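Local coordinates for 2-oxoglutarate dehydrogenase E3 component (Thermus thermophilus, PDB 2YQU), which probably catalyses the NAD(+)-dependent reoxidation of dihydrolipoyl groups on carrier proteins, using one FAD bound in each subunit, at residues K49-T54 and A79-K84; Q148-R153 and V234-K239; L161-V166 and V184-L189; L208-A213 and E383-V388; E345-G350 and A405-V410. All coordinates share one frame; numbering follows the deposited sequence.

Interaction 1: residues K49-T54 and A79-K84; sequences KALLET and ALMAHK. With FAD (flavin-adenine dinucleotide), chain D.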
# COMPACT_ATOMS: atom_id res chain seq x y z
N LYS A 49 -0.43 10.48 13.41
CA LYS A 49 -0.31 10.22 11.97
C LYS A 49 -0.46 11.50 11.13
O LYS A 49 0.21 11.65 10.12
CB LYS A 49 -1.23 9.09 11.50
CG LYS A 49 -0.50 7.73 11.37
CD LYS A 49 0.43 7.44 12.57
CE LYS A 49 -0.23 6.68 13.67
NZ LYS A 49 0.62 6.63 14.94
N ALA A 50 -1.31 12.42 11.57
CA ALA A 50 -1.42 13.74 10.93
C ALA A 50 -0.06 14.44 10.91
O ALA A 50 0.39 14.93 9.87
CB ALA A 50 -2.47 14.60 11.63
N LEU A 51 0.62 14.42 12.05
CA LEU A 51 1.93 15.05 12.18
C LEU A 51 2.98 14.29 11.37
O LEU A 51 3.82 14.91 10.75
CB LEU A 51 2.37 15.13 13.64
CG LEU A 51 1.61 16.13 14.52
CD1 LEU A 51 2.16 16.07 15.92
CD2 LEU A 51 1.67 17.55 14.00
N LEU A 52 2.92 12.97 11.39
CA LEU A 52 3.90 12.16 10.67
C LEU A 52 3.80 12.32 9.15
O LEU A 52 4.81 12.45 8.46
CB LEU A 52 3.78 10.69 11.05
CG LEU A 52 4.39 10.34 12.42
CD1 LEU A 52 3.77 9.07 12.97
CD2 LEU A 52 5.91 10.21 12.32
N GLU A 53 2.58 12.27 8.62
CA GLU A 53 2.38 12.36 7.18
C GLU A 53 2.83 13.72 6.65
O GLU A 53 3.51 13.79 5.63
CB GLU A 53 0.92 12.11 6.80
CG GLU A 53 0.48 10.67 6.98
CD GLU A 53 0.96 9.76 5.87
OE1 GLU A 53 0.52 8.60 5.81
OE2 GLU A 53 1.77 10.19 5.03
N THR A 54 2.46 14.78 7.36
CA THR A 54 2.76 16.14 6.94
C THR A 54 4.23 16.49 7.10
O THR A 54 4.81 17.10 6.22
CB THR A 54 1.88 17.18 7.68
OG1 THR A 54 1.88 16.93 9.09
CG2 THR A 54 0.43 17.07 7.26
N ALA A 79 -0.15 26.32 11.23
CA ALA A 79 -0.86 25.63 10.15
C ALA A 79 -0.74 24.11 10.30
O ALA A 79 -1.69 23.39 10.05
CB ALA A 79 -0.34 26.07 8.79
N LEU A 80 0.44 23.64 10.73
CA LEU A 80 0.69 22.22 10.97
C LEU A 80 -0.23 21.69 12.07
O LEU A 80 -0.86 20.65 11.92
CB LEU A 80 2.16 21.98 11.36
CG LEU A 80 2.63 20.52 11.39
CD1 LEU A 80 2.97 20.06 9.99
CD2 LEU A 80 3.84 20.33 12.30
N MET A 81 -0.34 22.45 13.15
CA MET A 81 -1.15 22.06 14.30
C MET A 81 -2.64 22.21 13.97
O MET A 81 -3.46 21.44 14.46
CB MET A 81 -0.78 22.89 15.53
CG MET A 81 0.60 22.57 16.07
SD MET A 81 0.69 20.91 16.74
CE MET A 81 2.39 20.80 17.13
N ALA A 82 -2.98 23.18 13.13
CA ALA A 82 -4.36 23.39 12.71
C ALA A 82 -4.85 22.20 11.89
O ALA A 82 -5.97 21.76 12.05
CB ALA A 82 -4.49 24.68 11.92
N HIS A 83 -3.99 21.67 11.02
CA HIS A 83 -4.33 20.49 10.24
C HIS A 83 -4.59 19.31 11.18
O HIS A 83 -5.58 18.59 11.03
CB HIS A 83 -3.21 20.14 9.25
CG HIS A 83 -3.41 18.82 8.58
ND1 HIS A 83 -4.40 18.59 7.65
CD2 HIS A 83 -2.76 17.64 8.73
CE1 HIS A 83 -4.35 17.33 7.26
NE2 HIS A 83 -3.37 16.73 7.90
N LYS A 84 -3.70 19.13 12.15
CA LYS A 84 -3.80 18.05 13.12
C LYS A 84 -5.15 18.13 13.82
O LYS A 84 -5.88 17.14 13.89
CB LYS A 84 -2.68 18.16 14.16
CG LYS A 84 -2.69 17.08 15.25
CD LYS A 84 -1.77 17.44 16.42
CE LYS A 84 -2.30 18.65 17.20
NZ LYS A 84 -1.65 18.81 18.53
PA FAD D . -8.77 3.95 24.64
O1A FAD D . -7.72 4.48 25.55
O2A FAD D . -8.60 4.39 23.19
O5B FAD D . -10.20 4.37 25.22
C5B FAD D . -10.47 4.25 26.59
C4B FAD D . -11.48 5.33 26.94
O4B FAD D . -12.06 4.99 28.18
C3B FAD D . -10.85 6.71 27.11
O3B FAD D . -11.45 7.63 26.23
C2B FAD D . -11.12 7.08 28.56
O2B FAD D . -11.45 8.44 28.70
C1B FAD D . -12.29 6.17 28.92
N9A FAD D . -12.42 5.77 30.32
C8A FAD D . -11.50 5.15 31.12
N7A FAD D . -12.06 4.91 32.32
C5A FAD D . -13.33 5.36 32.30
C6A FAD D . -14.35 5.38 33.24
N6A FAD D . -14.25 4.75 34.41
N1A FAD D . -15.55 5.93 32.88
C2A FAD D . -15.78 6.46 31.63
N3A FAD D . -14.77 6.43 30.70
C4A FAD D . -13.57 5.90 31.04
N1 FAD D . -2.44 2.33 18.03
C2 FAD D . -2.47 1.85 16.74
O2 FAD D . -3.00 0.78 16.47
N3 FAD D . -1.88 2.59 15.74
C4 FAD D . -1.27 3.79 16.01
O4 FAD D . -0.95 4.48 15.05
C4X FAD D . -1.24 4.29 17.31
N5 FAD D . -0.62 5.50 17.59
C5X FAD D . -0.62 5.97 18.90
C6 FAD D . 0.01 7.19 19.18
C7 FAD D . 0.03 7.68 20.50
C7M FAD D . 0.61 9.04 20.74
C8 FAD D . -0.58 6.96 21.52
C8M FAD D . -0.86 7.59 22.86
C9 FAD D . -1.20 5.74 21.24
C9A FAD D . -1.21 5.23 19.93
N10 FAD D . -1.82 4.01 19.64
C10 FAD D . -1.83 3.55 18.33
C1' FAD D . -2.37 3.10 20.71
C2' FAD D . -3.89 3.29 20.76
O2' FAD D . -4.21 4.64 21.04
C3' FAD D . -4.56 2.35 21.75
O3' FAD D . -4.13 1.02 21.50
C4' FAD D . -6.07 2.40 21.61
O4' FAD D . -6.54 3.70 21.84
C5' FAD D . -6.74 1.40 22.57
O5' FAD D . -8.14 1.51 22.49
P FAD D . -9.06 1.19 23.77
O1P FAD D . -10.49 1.28 23.38
O2P FAD D . -8.63 -0.11 24.44
O3P FAD D . -8.75 2.35 24.85
O HOH W 1 -0.19 18.07 10.93
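T54 OG1 ties the two helices together: it donates to A50 O, one turn back, at 2.6 Å and accepts from a water that also gives a hydrogen to L80 O across the contact. The water lies 3.0 Å from T54 OG1 and 2.8 Å from L80 O. T54 holds OG1 between its backbone N and carbonyl carbon (chi1 48°), with L80 CD1 against this oxygen. The methyl CG2 of T54, anti to the carbonyl carbon, stands 3.6 Å from CD2 of the H83 ring, whose NE2 donates to A378 O of the second subunit. Beside this pair A50 CB rests on K84 CA, while L51 and L80 cross at about a right angle with their CD2 atoms 3.9 Å apart. A valine in place of T54 would probably leave the water without its acceptor on helix 45-63 and A50 O without the hydroxyl. Helix 45-63 is thus packed on one flank through small and apolar side chains and bridged by a water, while at the other end of the segment the K49 ammonium, paired with E181, donates to FAD N5 at 3.1 Å and so ties the helix to the flavin.

Interaction 2: residues Q148-R153 and V234-K239; sequences QVDYER and VVPEAK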
# COMPACT_ATOMS: atom_id res chain seq x y z
N GLN A 148 9.66 13.18 37.00
CA GLN A 148 8.83 14.28 37.50
C GLN A 148 8.20 15.00 36.32
O GLN A 148 8.74 15.96 35.79
CB GLN A 148 9.67 15.23 38.36
CG GLN A 148 10.26 14.56 39.61
CD GLN A 148 11.25 15.43 40.37
OE1 GLN A 148 12.29 14.95 40.82
NE2 GLN A 148 10.92 16.71 40.51
N VAL A 149 7.05 14.49 35.90
CA VAL A 149 6.29 15.03 34.78
C VAL A 149 5.48 16.22 35.26
O VAL A 149 4.61 16.08 36.12
CB VAL A 149 5.34 13.95 34.20
CG1 VAL A 149 4.42 14.53 33.12
CG2 VAL A 149 6.15 12.79 33.66
N ASP A 150 5.78 17.40 34.71
CA ASP A 150 5.00 18.61 34.98
C ASP A 150 4.11 19.01 33.79
O ASP A 150 3.51 20.08 33.79
CB ASP A 150 5.94 19.77 35.37
CG ASP A 150 6.82 20.23 34.23
OD1 ASP A 150 7.55 21.24 34.39
OD2 ASP A 150 6.83 19.65 33.13
N TYR A 151 4.04 18.16 32.76
CA TYR A 151 3.25 18.40 31.55
C TYR A 151 3.61 19.70 30.79
O TYR A 151 2.84 20.19 29.97
CB TYR A 151 1.75 18.34 31.89
CG TYR A 151 1.40 17.02 32.55
CD1 TYR A 151 1.17 16.95 33.92
CD2 TYR A 151 1.34 15.85 31.81
CE1 TYR A 151 0.87 15.73 34.53
CE2 TYR A 151 1.04 14.64 32.40
CZ TYR A 151 0.81 14.58 33.76
OH TYR A 151 0.51 13.37 34.35
N GLU A 152 4.82 20.21 31.05
CA GLU A 152 5.32 21.42 30.43
C GLU A 152 6.69 21.15 29.82
O GLU A 152 6.83 21.07 28.60
CB GLU A 152 5.41 22.56 31.45
CG GLU A 152 4.07 23.14 31.86
CD GLU A 152 4.15 23.99 33.12
OE1 GLU A 152 5.28 24.31 33.57
OE2 GLU A 152 3.08 24.36 33.67
N ARG A 153 7.70 21.00 30.68
CA ARG A 153 9.07 20.70 30.27
C ARG A 153 9.34 19.19 30.20
O ARG A 153 10.06 18.73 29.32
CB ARG A 153 10.07 21.37 31.23
CG ARG A 153 10.16 22.89 31.06
CD ARG A 153 10.70 23.32 29.71
NE ARG A 153 10.87 24.76 29.58
CZ ARG A 153 11.12 25.39 28.43
NH1 ARG A 153 11.26 26.71 28.41
NH2 ARG A 153 11.23 24.70 27.29
N VAL A 234 14.25 12.19 35.84
CA VAL A 234 13.92 13.24 34.90
C VAL A 234 13.31 14.36 35.71
O VAL A 234 12.32 14.16 36.40
CB VAL A 234 12.94 12.78 33.81
CG1 VAL A 234 12.66 13.91 32.81
CG2 VAL A 234 13.51 11.56 33.08
N VAL A 235 13.92 15.54 35.65
CA VAL A 235 13.53 16.66 36.50
C VAL A 235 13.39 17.94 35.67
O VAL A 235 14.28 18.27 34.90
CB VAL A 235 14.57 16.91 37.63
CG1 VAL A 235 14.07 17.96 38.60
CG2 VAL A 235 14.89 15.61 38.36
N PRO A 236 12.28 18.65 35.81
CA PRO A 236 12.15 19.96 35.15
C PRO A 236 13.08 21.00 35.76
O PRO A 236 13.41 20.93 36.94
CB PRO A 236 10.68 20.33 35.38
CG PRO A 236 10.18 19.47 36.47
CD PRO A 236 11.07 18.27 36.56
N GLU A 237 13.53 21.92 34.93
CA GLU A 237 14.35 23.06 35.35
C GLU A 237 13.69 24.35 34.83
O GLU A 237 12.64 24.29 34.19
CB GLU A 237 15.77 22.90 34.81
CG GLU A 237 16.51 21.74 35.46
CD GLU A 237 17.83 21.40 34.80
OE1 GLU A 237 18.69 20.81 35.49
OE2 GLU A 237 18.03 21.70 33.61
N ALA A 238 14.30 25.49 35.13
CA ALA A 238 13.70 26.80 34.84
C ALA A 238 13.25 26.98 33.38
O ALA A 238 12.12 27.41 33.13
CB ALA A 238 14.66 27.92 35.24
N LYS A 239 14.13 26.64 32.44
CA LYS A 239 13.82 26.78 31.01
C LYS A 239 14.30 25.54 30.24
O LYS A 239 14.85 25.64 29.14
CB LYS A 239 14.43 28.07 30.45
CG LYS A 239 15.93 28.18 30.61
CD LYS A 239 16.43 29.56 30.20
CE LYS A 239 16.33 30.55 31.34
NZ LYS A 239 16.46 31.95 30.83
O HOH W 2 9.87 26.73 31.79
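Q148 sets CG anti to its carbonyl carbon (chi1 -62°) and runs on extended beside V235, while D150 puts CG between its backbone N and carbonyl carbon (chi1 68°) and slides past P236 in the opposite direction. Q148 OE1 ends 3.6 Å from V235 CG2, and D150 OD1 lies 3.4 Å from P236 CB. A backbone bond, Q148 N to V234 O at 2.9 Å, pins the loop to the strand. The other carboxylate oxygen, D150 OD2, accepts from E152 N, above its plane, in an Asx turn; R153 N, on the syn side, extends this to an Asx motif that braces the bend. Farther on, K239 C sits over one face of the R153 guanidinium, 3.6 Å from NE. A water takes a hydrogen from R153 NE and gives one to A238 O, while R153 NH2 reaches D254 O. The loop leads into strand 154-155, at the border of a parallel sheet, and lies against strand 231-237, an outer strand of a small antiparallel sheet, with V154 touching V234 and P236.

Interaction 3: residues L161-V166 and V184-L189; sequences LSFPEV and VVWHRL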
# COMPACT_ATOMS: atom_id res chain seq x y z
N LEU A 161 2.50 16.15 21.18
CA LEU A 161 1.75 16.40 19.95
C LEU A 161 1.50 17.88 19.69
O LEU A 161 1.03 18.25 18.60
CB LEU A 161 0.40 15.69 20.01
CG LEU A 161 0.44 14.16 20.06
CD1 LEU A 161 -0.89 13.62 20.59
CD2 LEU A 161 0.74 13.61 18.68
N SER A 162 1.82 18.73 20.67
CA SER A 162 1.39 20.13 20.68
C SER A 162 2.44 21.09 21.24
O SER A 162 2.07 22.11 21.83
CB SER A 162 0.12 20.27 21.53
OG SER A 162 -0.91 19.40 21.08
N PHE A 163 3.72 20.79 21.09
CA PHE A 163 4.75 21.73 21.54
C PHE A 163 4.48 23.09 20.87
O PHE A 163 4.21 23.15 19.67
CB PHE A 163 6.16 21.26 21.19
CG PHE A 163 6.67 20.08 22.01
CD1 PHE A 163 7.41 19.08 21.40
CD2 PHE A 163 6.44 20.00 23.37
CE1 PHE A 163 7.89 18.00 22.13
CE2 PHE A 163 6.92 18.93 24.11
CZ PHE A 163 7.66 17.93 23.49
N PRO A 164 4.54 24.17 21.65
CA PRO A 164 4.30 25.53 21.12
C PRO A 164 5.42 26.09 20.21
O PRO A 164 5.21 27.10 19.54
CB PRO A 164 4.14 26.37 22.40
CG PRO A 164 4.89 25.62 23.46
CD PRO A 164 4.82 24.18 23.10
N GLU A 165 6.58 25.44 20.22
CA GLU A 165 7.63 25.67 19.24
C GLU A 165 8.46 24.40 19.09
O GLU A 165 8.33 23.48 19.89
CB GLU A 165 8.53 26.85 19.66
CG GLU A 165 9.37 26.62 20.91
CD GLU A 165 8.58 26.74 22.21
OE1 GLU A 165 8.72 25.83 23.05
OE2 GLU A 165 7.84 27.72 22.40
N VAL A 166 9.30 24.34 18.07
CA VAL A 166 10.19 23.21 17.90
C VAL A 166 11.25 23.26 19.00
O VAL A 166 11.93 24.28 19.16
CB VAL A 166 10.86 23.21 16.52
CG1 VAL A 166 11.77 21.99 16.37
CG2 VAL A 166 9.81 23.24 15.42
N VAL A 184 10.77 11.41 15.78
CA VAL A 184 10.95 11.66 14.35
C VAL A 184 10.19 12.92 13.90
O VAL A 184 10.71 13.71 13.13
CB VAL A 184 10.54 10.43 13.51
CG1 VAL A 184 10.33 10.79 12.03
CG2 VAL A 184 11.59 9.33 13.65
N VAL A 185 8.97 13.11 14.41
CA VAL A 185 8.17 14.27 14.04
C VAL A 185 8.98 15.55 14.28
O VAL A 185 9.06 16.40 13.40
CB VAL A 185 6.86 14.34 14.86
CG1 VAL A 185 6.24 15.73 14.82
CG2 VAL A 185 5.86 13.30 14.36
N TRP A 186 9.57 15.67 15.46
CA TRP A 186 10.25 16.91 15.86
C TRP A 186 11.65 16.99 15.26
O TRP A 186 12.12 18.09 14.94
CB TRP A 186 10.22 17.07 17.39
CG TRP A 186 8.82 17.28 17.86
CD1 TRP A 186 8.03 16.37 18.52
CD2 TRP A 186 8.00 18.43 17.64
NE1 TRP A 186 6.79 16.91 18.76
CE2 TRP A 186 6.74 18.17 18.22
CE3 TRP A 186 8.21 19.67 17.03
CZ2 TRP A 186 5.70 19.10 18.20
CZ3 TRP A 186 7.17 20.59 17.00
CH2 TRP A 186 5.94 20.31 17.59
N HIS A 187 12.28 15.84 15.05
CA HIS A 187 13.57 15.78 14.36
C HIS A 187 13.45 16.35 12.94
O HIS A 187 14.31 17.10 12.47
CB HIS A 187 14.10 14.36 14.31
CG HIS A 187 15.27 14.20 13.40
ND1 HIS A 187 16.51 14.75 13.67
CD2 HIS A 187 15.39 13.59 12.19
CE1 HIS A 187 17.34 14.47 12.67
NE2 HIS A 187 16.68 13.77 11.77
N ARG A 188 12.36 15.99 12.25
CA ARG A 188 12.10 16.49 10.91
C ARG A 188 11.97 18.01 10.87
O ARG A 188 12.23 18.62 9.84
CB ARG A 188 10.81 15.89 10.37
CG ARG A 188 10.93 14.45 10.03
CD ARG A 188 9.58 13.80 9.81
NE ARG A 188 9.72 12.45 9.29
CZ ARG A 188 8.69 11.63 9.10
NH1 ARG A 188 7.45 12.04 9.34
NH2 ARG A 188 8.90 10.41 8.63
N LEU A 189 11.53 18.61 11.98
CA LEU A 189 11.32 20.05 12.06
C LEU A 189 12.53 20.80 12.63
O LEU A 189 12.46 22.02 12.85
CB LEU A 189 10.07 20.34 12.89
CG LEU A 189 8.78 19.71 12.32
CD1 LEU A 189 7.59 20.08 13.18
CD2 LEU A 189 8.54 20.13 10.87
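The indole of W186 has F163 over one face, with CD1 3.3 Å above the plane and offset toward the rim, V185 CG1 on the opposite face, and V166 CG2 at its edge. W186 rides on helix 177-188, which follows the glycine-rich turn of a Rossmann-type fold, where NAD(+) binds. The phenyl ring is tilted 52° from the indole, so the pair is oblique, and its closest atoms are F163 CD1 and W186 CE2 at 3.4 Å. CB of F163 also lies 3.7 Å from W186 CZ2, which puts this residue across both rings of the indole. W186 NE1 donates to A160 O, just ahead of the loop, and this bond helps to fix the turn of the ring. M81 and P167 press on W186 as well, linking the loop to helix 77-102. An alanine in place of W186 would probably open a gap under F163 and leave A160 O without its indole donor. Nearer the helix end, V166 and L189 cross at about a right angle: V166 CG2 is 3.9 Å from L189 CB, and V166 CG1 stands 3.6 Å from L189 O.

Interaction 4: residues L208-A213 and E383-V388; sequences LEVSRA and EGFIKV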
# COMPACT_ATOMS: atom_id res chain seq x y z
N LEU A 208 13.79 -8.99 15.65
CA LEU A 208 15.07 -8.42 16.06
C LEU A 208 15.80 -7.82 14.87
O LEU A 208 16.40 -6.76 14.99
CB LEU A 208 15.96 -9.48 16.73
CG LEU A 208 16.24 -9.38 18.24
CD1 LEU A 208 14.98 -9.12 19.04
CD2 LEU A 208 16.91 -10.66 18.74
N GLU A 209 15.76 -8.50 13.73
CA GLU A 209 16.39 -8.00 12.50
C GLU A 209 15.86 -6.61 12.11
O GLU A 209 16.62 -5.73 11.71
CB GLU A 209 16.14 -8.99 11.36
CG GLU A 209 17.22 -9.02 10.29
CD GLU A 209 17.17 -10.30 9.49
OE1 GLU A 209 16.09 -10.63 8.96
OE2 GLU A 209 18.23 -10.99 9.39
N VAL A 210 14.55 -6.44 12.23
CA VAL A 210 13.88 -5.19 11.90
C VAL A 210 14.22 -4.09 12.91
O VAL A 210 14.46 -2.95 12.52
CB VAL A 210 12.35 -5.43 11.82
CG1 VAL A 210 11.58 -4.14 11.72
CG2 VAL A 210 12.04 -6.32 10.63
N SER A 211 14.23 -4.43 14.20
CA SER A 211 14.68 -3.50 15.24
C SER A 211 16.08 -2.98 14.96
O SER A 211 16.34 -1.78 15.03
CB SER A 211 14.66 -4.20 16.61
OG SER A 211 13.34 -4.31 17.11
N ARG A 212 16.98 -3.89 14.59
CA ARG A 212 18.36 -3.52 14.30
C ARG A 212 18.43 -2.59 13.09
O ARG A 212 19.14 -1.60 13.10
CB ARG A 212 19.23 -4.75 14.06
CG ARG A 212 19.60 -5.49 15.32
CD ARG A 212 20.79 -6.43 15.18
NE ARG A 212 20.71 -7.48 16.19
CZ ARG A 212 20.00 -8.60 16.07
NH1 ARG A 212 19.33 -8.88 14.96
NH2 ARG A 212 19.98 -9.47 17.07
N ALA A 213 17.65 -2.92 12.06
CA ALA A 213 17.63 -2.11 10.85
C ALA A 213 17.05 -0.73 11.12
O ALA A 213 17.55 0.27 10.60
CB ALA A 213 16.84 -2.80 9.77
N GLU A 383 16.68 1.41 0.44
CA GLU A 383 16.89 0.74 1.72
C GLU A 383 15.61 0.05 2.20
O GLU A 383 14.52 0.58 2.05
CB GLU A 383 17.33 1.73 2.80
CG GLU A 383 18.72 2.32 2.62
CD GLU A 383 19.82 1.28 2.53
OE1 GLU A 383 19.97 0.45 3.46
OE2 GLU A 383 20.56 1.30 1.52
N GLY A 384 15.78 -1.11 2.82
CA GLY A 384 14.69 -1.85 3.40
C GLY A 384 14.59 -3.26 2.87
O GLY A 384 15.31 -3.65 1.95
N PHE A 385 13.71 -4.04 3.48
CA PHE A 385 13.43 -5.40 3.03
C PHE A 385 12.09 -5.87 3.57
O PHE A 385 11.53 -5.26 4.48
CB PHE A 385 14.53 -6.36 3.52
CG PHE A 385 14.59 -6.51 5.02
CD1 PHE A 385 13.81 -7.46 5.67
CD2 PHE A 385 15.43 -5.70 5.78
CE1 PHE A 385 13.86 -7.60 7.06
CE2 PHE A 385 15.49 -5.84 7.17
CZ PHE A 385 14.70 -6.79 7.81
N ILE A 386 11.58 -6.94 2.98
CA ILE A 386 10.49 -7.70 3.59
C ILE A 386 10.94 -9.15 3.72
O ILE A 386 11.59 -9.69 2.83
CB ILE A 386 9.18 -7.59 2.78
CG1 ILE A 386 8.65 -6.15 2.80
CG2 ILE A 386 8.11 -8.54 3.34
CD1 ILE A 386 7.49 -5.89 1.87
N LYS A 387 10.57 -9.76 4.84
CA LYS A 387 10.95 -11.10 5.20
C LYS A 387 9.68 -11.90 5.49
O LYS A 387 8.82 -11.45 6.26
CB LYS A 387 11.86 -11.02 6.43
CG LYS A 387 12.07 -12.29 7.19
CD LYS A 387 13.28 -12.19 8.11
CE LYS A 387 12.93 -11.61 9.48
NZ LYS A 387 14.10 -11.63 10.43
N VAL A 388 9.55 -13.05 4.85
CA VAL A 388 8.47 -13.99 5.12
C VAL A 388 9.02 -15.22 5.85
O VAL A 388 10.01 -15.81 5.43
CB VAL A 388 7.77 -14.42 3.81
CG1 VAL A 388 6.76 -15.56 4.06
CG2 VAL A 388 7.09 -13.22 3.15
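K387 NZ and E209 OE1 form a salt bridge 2.7 Å long, the ammonium arriving from above the carboxylate, 56° out of its plane. The lysine chain bends at chi3 (87°), which places CE, like CD before it, 3.3 Å from E209 OE1. D207 and E353 also pair with K387, a cluster of acids likely to keep its ammonium charged. Next to the bridge the F385 ring is turned toward the helix, its CZ 3.9 Å from V210 CG2. E209 CG comes obliquely to the same carbon, and A213 CB meets the ring edge at CE2, 4.2 Å away. K367 adds a cation-pi contact with F385. Helix 208-213 and strand 385-388 run nearly antiparallel, at 170°, their axes 10.6 Å apart, so side chains alone bridge the space between them. This is a domain interface of the pyridine nucleotide-disulfide oxidoreductase family: helix 208-221, which connects strands 192-196 and 224-226 of the parallel sheet in the probable NAD(+) domain, lies against the antiparallel sheet of the dimerisation domain.

Interaction 5: residues E345-G350 and A405-V410; sequences EIAAVG and ARVGDV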
# COMPACT_ATOMS: atom_id res chain seq x y z
N GLU A 345 8.54 3.05 6.95
CA GLU A 345 7.68 2.34 7.89
C GLU A 345 8.37 1.07 8.36
O GLU A 345 9.30 0.56 7.74
CB GLU A 345 6.30 2.05 7.27
CG GLU A 345 5.54 3.33 6.96
CD GLU A 345 4.09 3.16 6.52
OE1 GLU A 345 3.60 2.03 6.30
OE2 GLU A 345 3.42 4.20 6.40
N ILE A 346 7.93 0.58 9.51
CA ILE A 346 8.48 -0.60 10.15
C ILE A 346 7.26 -1.43 10.54
O ILE A 346 6.30 -0.89 11.09
CB ILE A 346 9.30 -0.19 11.39
CG1 ILE A 346 10.33 0.90 11.02
CG2 ILE A 346 9.98 -1.37 12.02
CD1 ILE A 346 10.96 1.58 12.19
N ALA A 347 7.27 -2.72 10.26
CA ALA A 347 6.09 -3.53 10.58
C ALA A 347 6.35 -5.00 10.90
O ALA A 347 7.37 -5.57 10.53
CB ALA A 347 5.06 -3.41 9.47
N ALA A 348 5.40 -5.59 11.60
CA ALA A 348 5.42 -7.00 11.97
C ALA A 348 4.00 -7.55 11.97
O ALA A 348 3.06 -6.90 12.39
CB ALA A 348 6.02 -7.19 13.34
N VAL A 349 3.86 -8.77 11.49
CA VAL A 349 2.62 -9.50 11.62
C VAL A 349 2.94 -10.97 11.85
O VAL A 349 3.92 -11.51 11.31
CB VAL A 349 1.66 -9.27 10.40
CG1 VAL A 349 2.25 -9.81 9.13
CG2 VAL A 349 0.29 -9.87 10.67
N GLY A 350 2.12 -11.63 12.66
CA GLY A 350 2.37 -13.01 13.04
C GLY A 350 3.60 -13.10 13.92
O GLY A 350 3.95 -12.14 14.61
N ALA A 405 9.88 2.05 2.75
CA ALA A 405 8.86 2.98 2.32
C ALA A 405 7.52 2.25 2.22
O ALA A 405 7.42 1.23 1.59
CB ALA A 405 9.25 3.57 0.97
N ARG A 406 6.52 2.76 2.94
CA ARG A 406 5.16 2.24 2.88
C ARG A 406 5.01 0.74 3.21
O ARG A 406 4.05 0.11 2.81
CB ARG A 406 4.56 2.56 1.51
CG ARG A 406 4.52 4.07 1.28
CD ARG A 406 4.56 4.50 -0.14
NE ARG A 406 4.69 5.96 -0.21
CZ ARG A 406 4.69 6.65 -1.33
NH1 ARG A 406 4.54 6.04 -2.50
NH2 ARG A 406 4.82 7.97 -1.29
N VAL A 407 5.93 0.19 4.00
CA VAL A 407 5.91 -1.25 4.24
C VAL A 407 4.65 -1.68 4.98
O VAL A 407 4.20 -2.81 4.84
CB VAL A 407 7.19 -1.72 4.97
CG1 VAL A 407 7.03 -1.68 6.48
CG2 VAL A 407 7.58 -3.12 4.50
N GLY A 408 4.09 -0.78 5.78
CA GLY A 408 2.82 -1.04 6.41
C GLY A 408 1.69 -1.28 5.42
O GLY A 408 0.87 -2.20 5.59
N ASP A 409 1.64 -0.45 4.38
CA ASP A 409 0.66 -0.63 3.31
C ASP A 409 0.86 -1.96 2.60
O ASP A 409 -0.10 -2.64 2.25
CB ASP A 409 0.75 0.49 2.28
CG ASP A 409 0.37 1.84 2.83
OD1 ASP A 409 -0.33 1.93 3.87
OD2 ASP A 409 0.73 2.90 2.26
N VAL A 410 2.11 -2.33 2.36
CA VAL A 410 2.42 -3.58 1.69
C VAL A 410 2.00 -4.76 2.56
O VAL A 410 1.43 -5.74 2.06
CB VAL A 410 3.93 -3.68 1.34
CG1 VAL A 410 4.28 -5.06 0.79
CG2 VAL A 410 4.30 -2.59 0.33
O HOH W 3 0.66 2.24 6.43
O HOH W 4 2.63 4.72 3.99
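V407 CG1 fills the tight half of the contact, 3.4 Å from E345 O and 4.0 Å from A347 CB. G408 is part of the same close fit, because a beta carbon there would stand 2.4 Å from E345 OE1. With glycine, E345 OE1 can come 2.9 Å from G408 N, though the bond is bent (126°) and weak. Beyond the carboxylate the packing gives way to water. One water donates to E345 OE1 and D409 OD1, a second to E345 OE2 and D409 OD2, spacing two acids whose OE1 and OD1 are 4.6 Å apart. These waters would probably ease the repulsion, as would the salt bridge from E345 OE2 to R375 of the second subunit. R406, at the N-cap position, points away from the strand. Strand 345-350 lies between strands 338-340 and 397-404 of the dimerisation-domain sheet; helix 407-419 packs on the face bearing E345 and A347, and helix 208-221 meets I346 on the other.

Interactions 1 and 3, the first buried and the second partly so, touch through K84 NZ to L161 O among others, and set helices 45-63, 77-102 and 177-188 against one loop; their centres are 10 Å apart. Interaction 2 is a surface contact about 17 Å from interaction 3, centre to centre, where a loop and an outer strand rely on one backbone bond, a proline and water. Interactions 4 and 5 are buried and share the dimerisation-domain sheet: V210 packs on I346, and I386 on V407 and V410. Chemistry follows place: apolar packing and one water in interaction 1, aromatic packing in 3, a direct salt bridge between domains in 4, water-spaced acids in 5. Of the five, interactions 1 and 5 reach the second subunit.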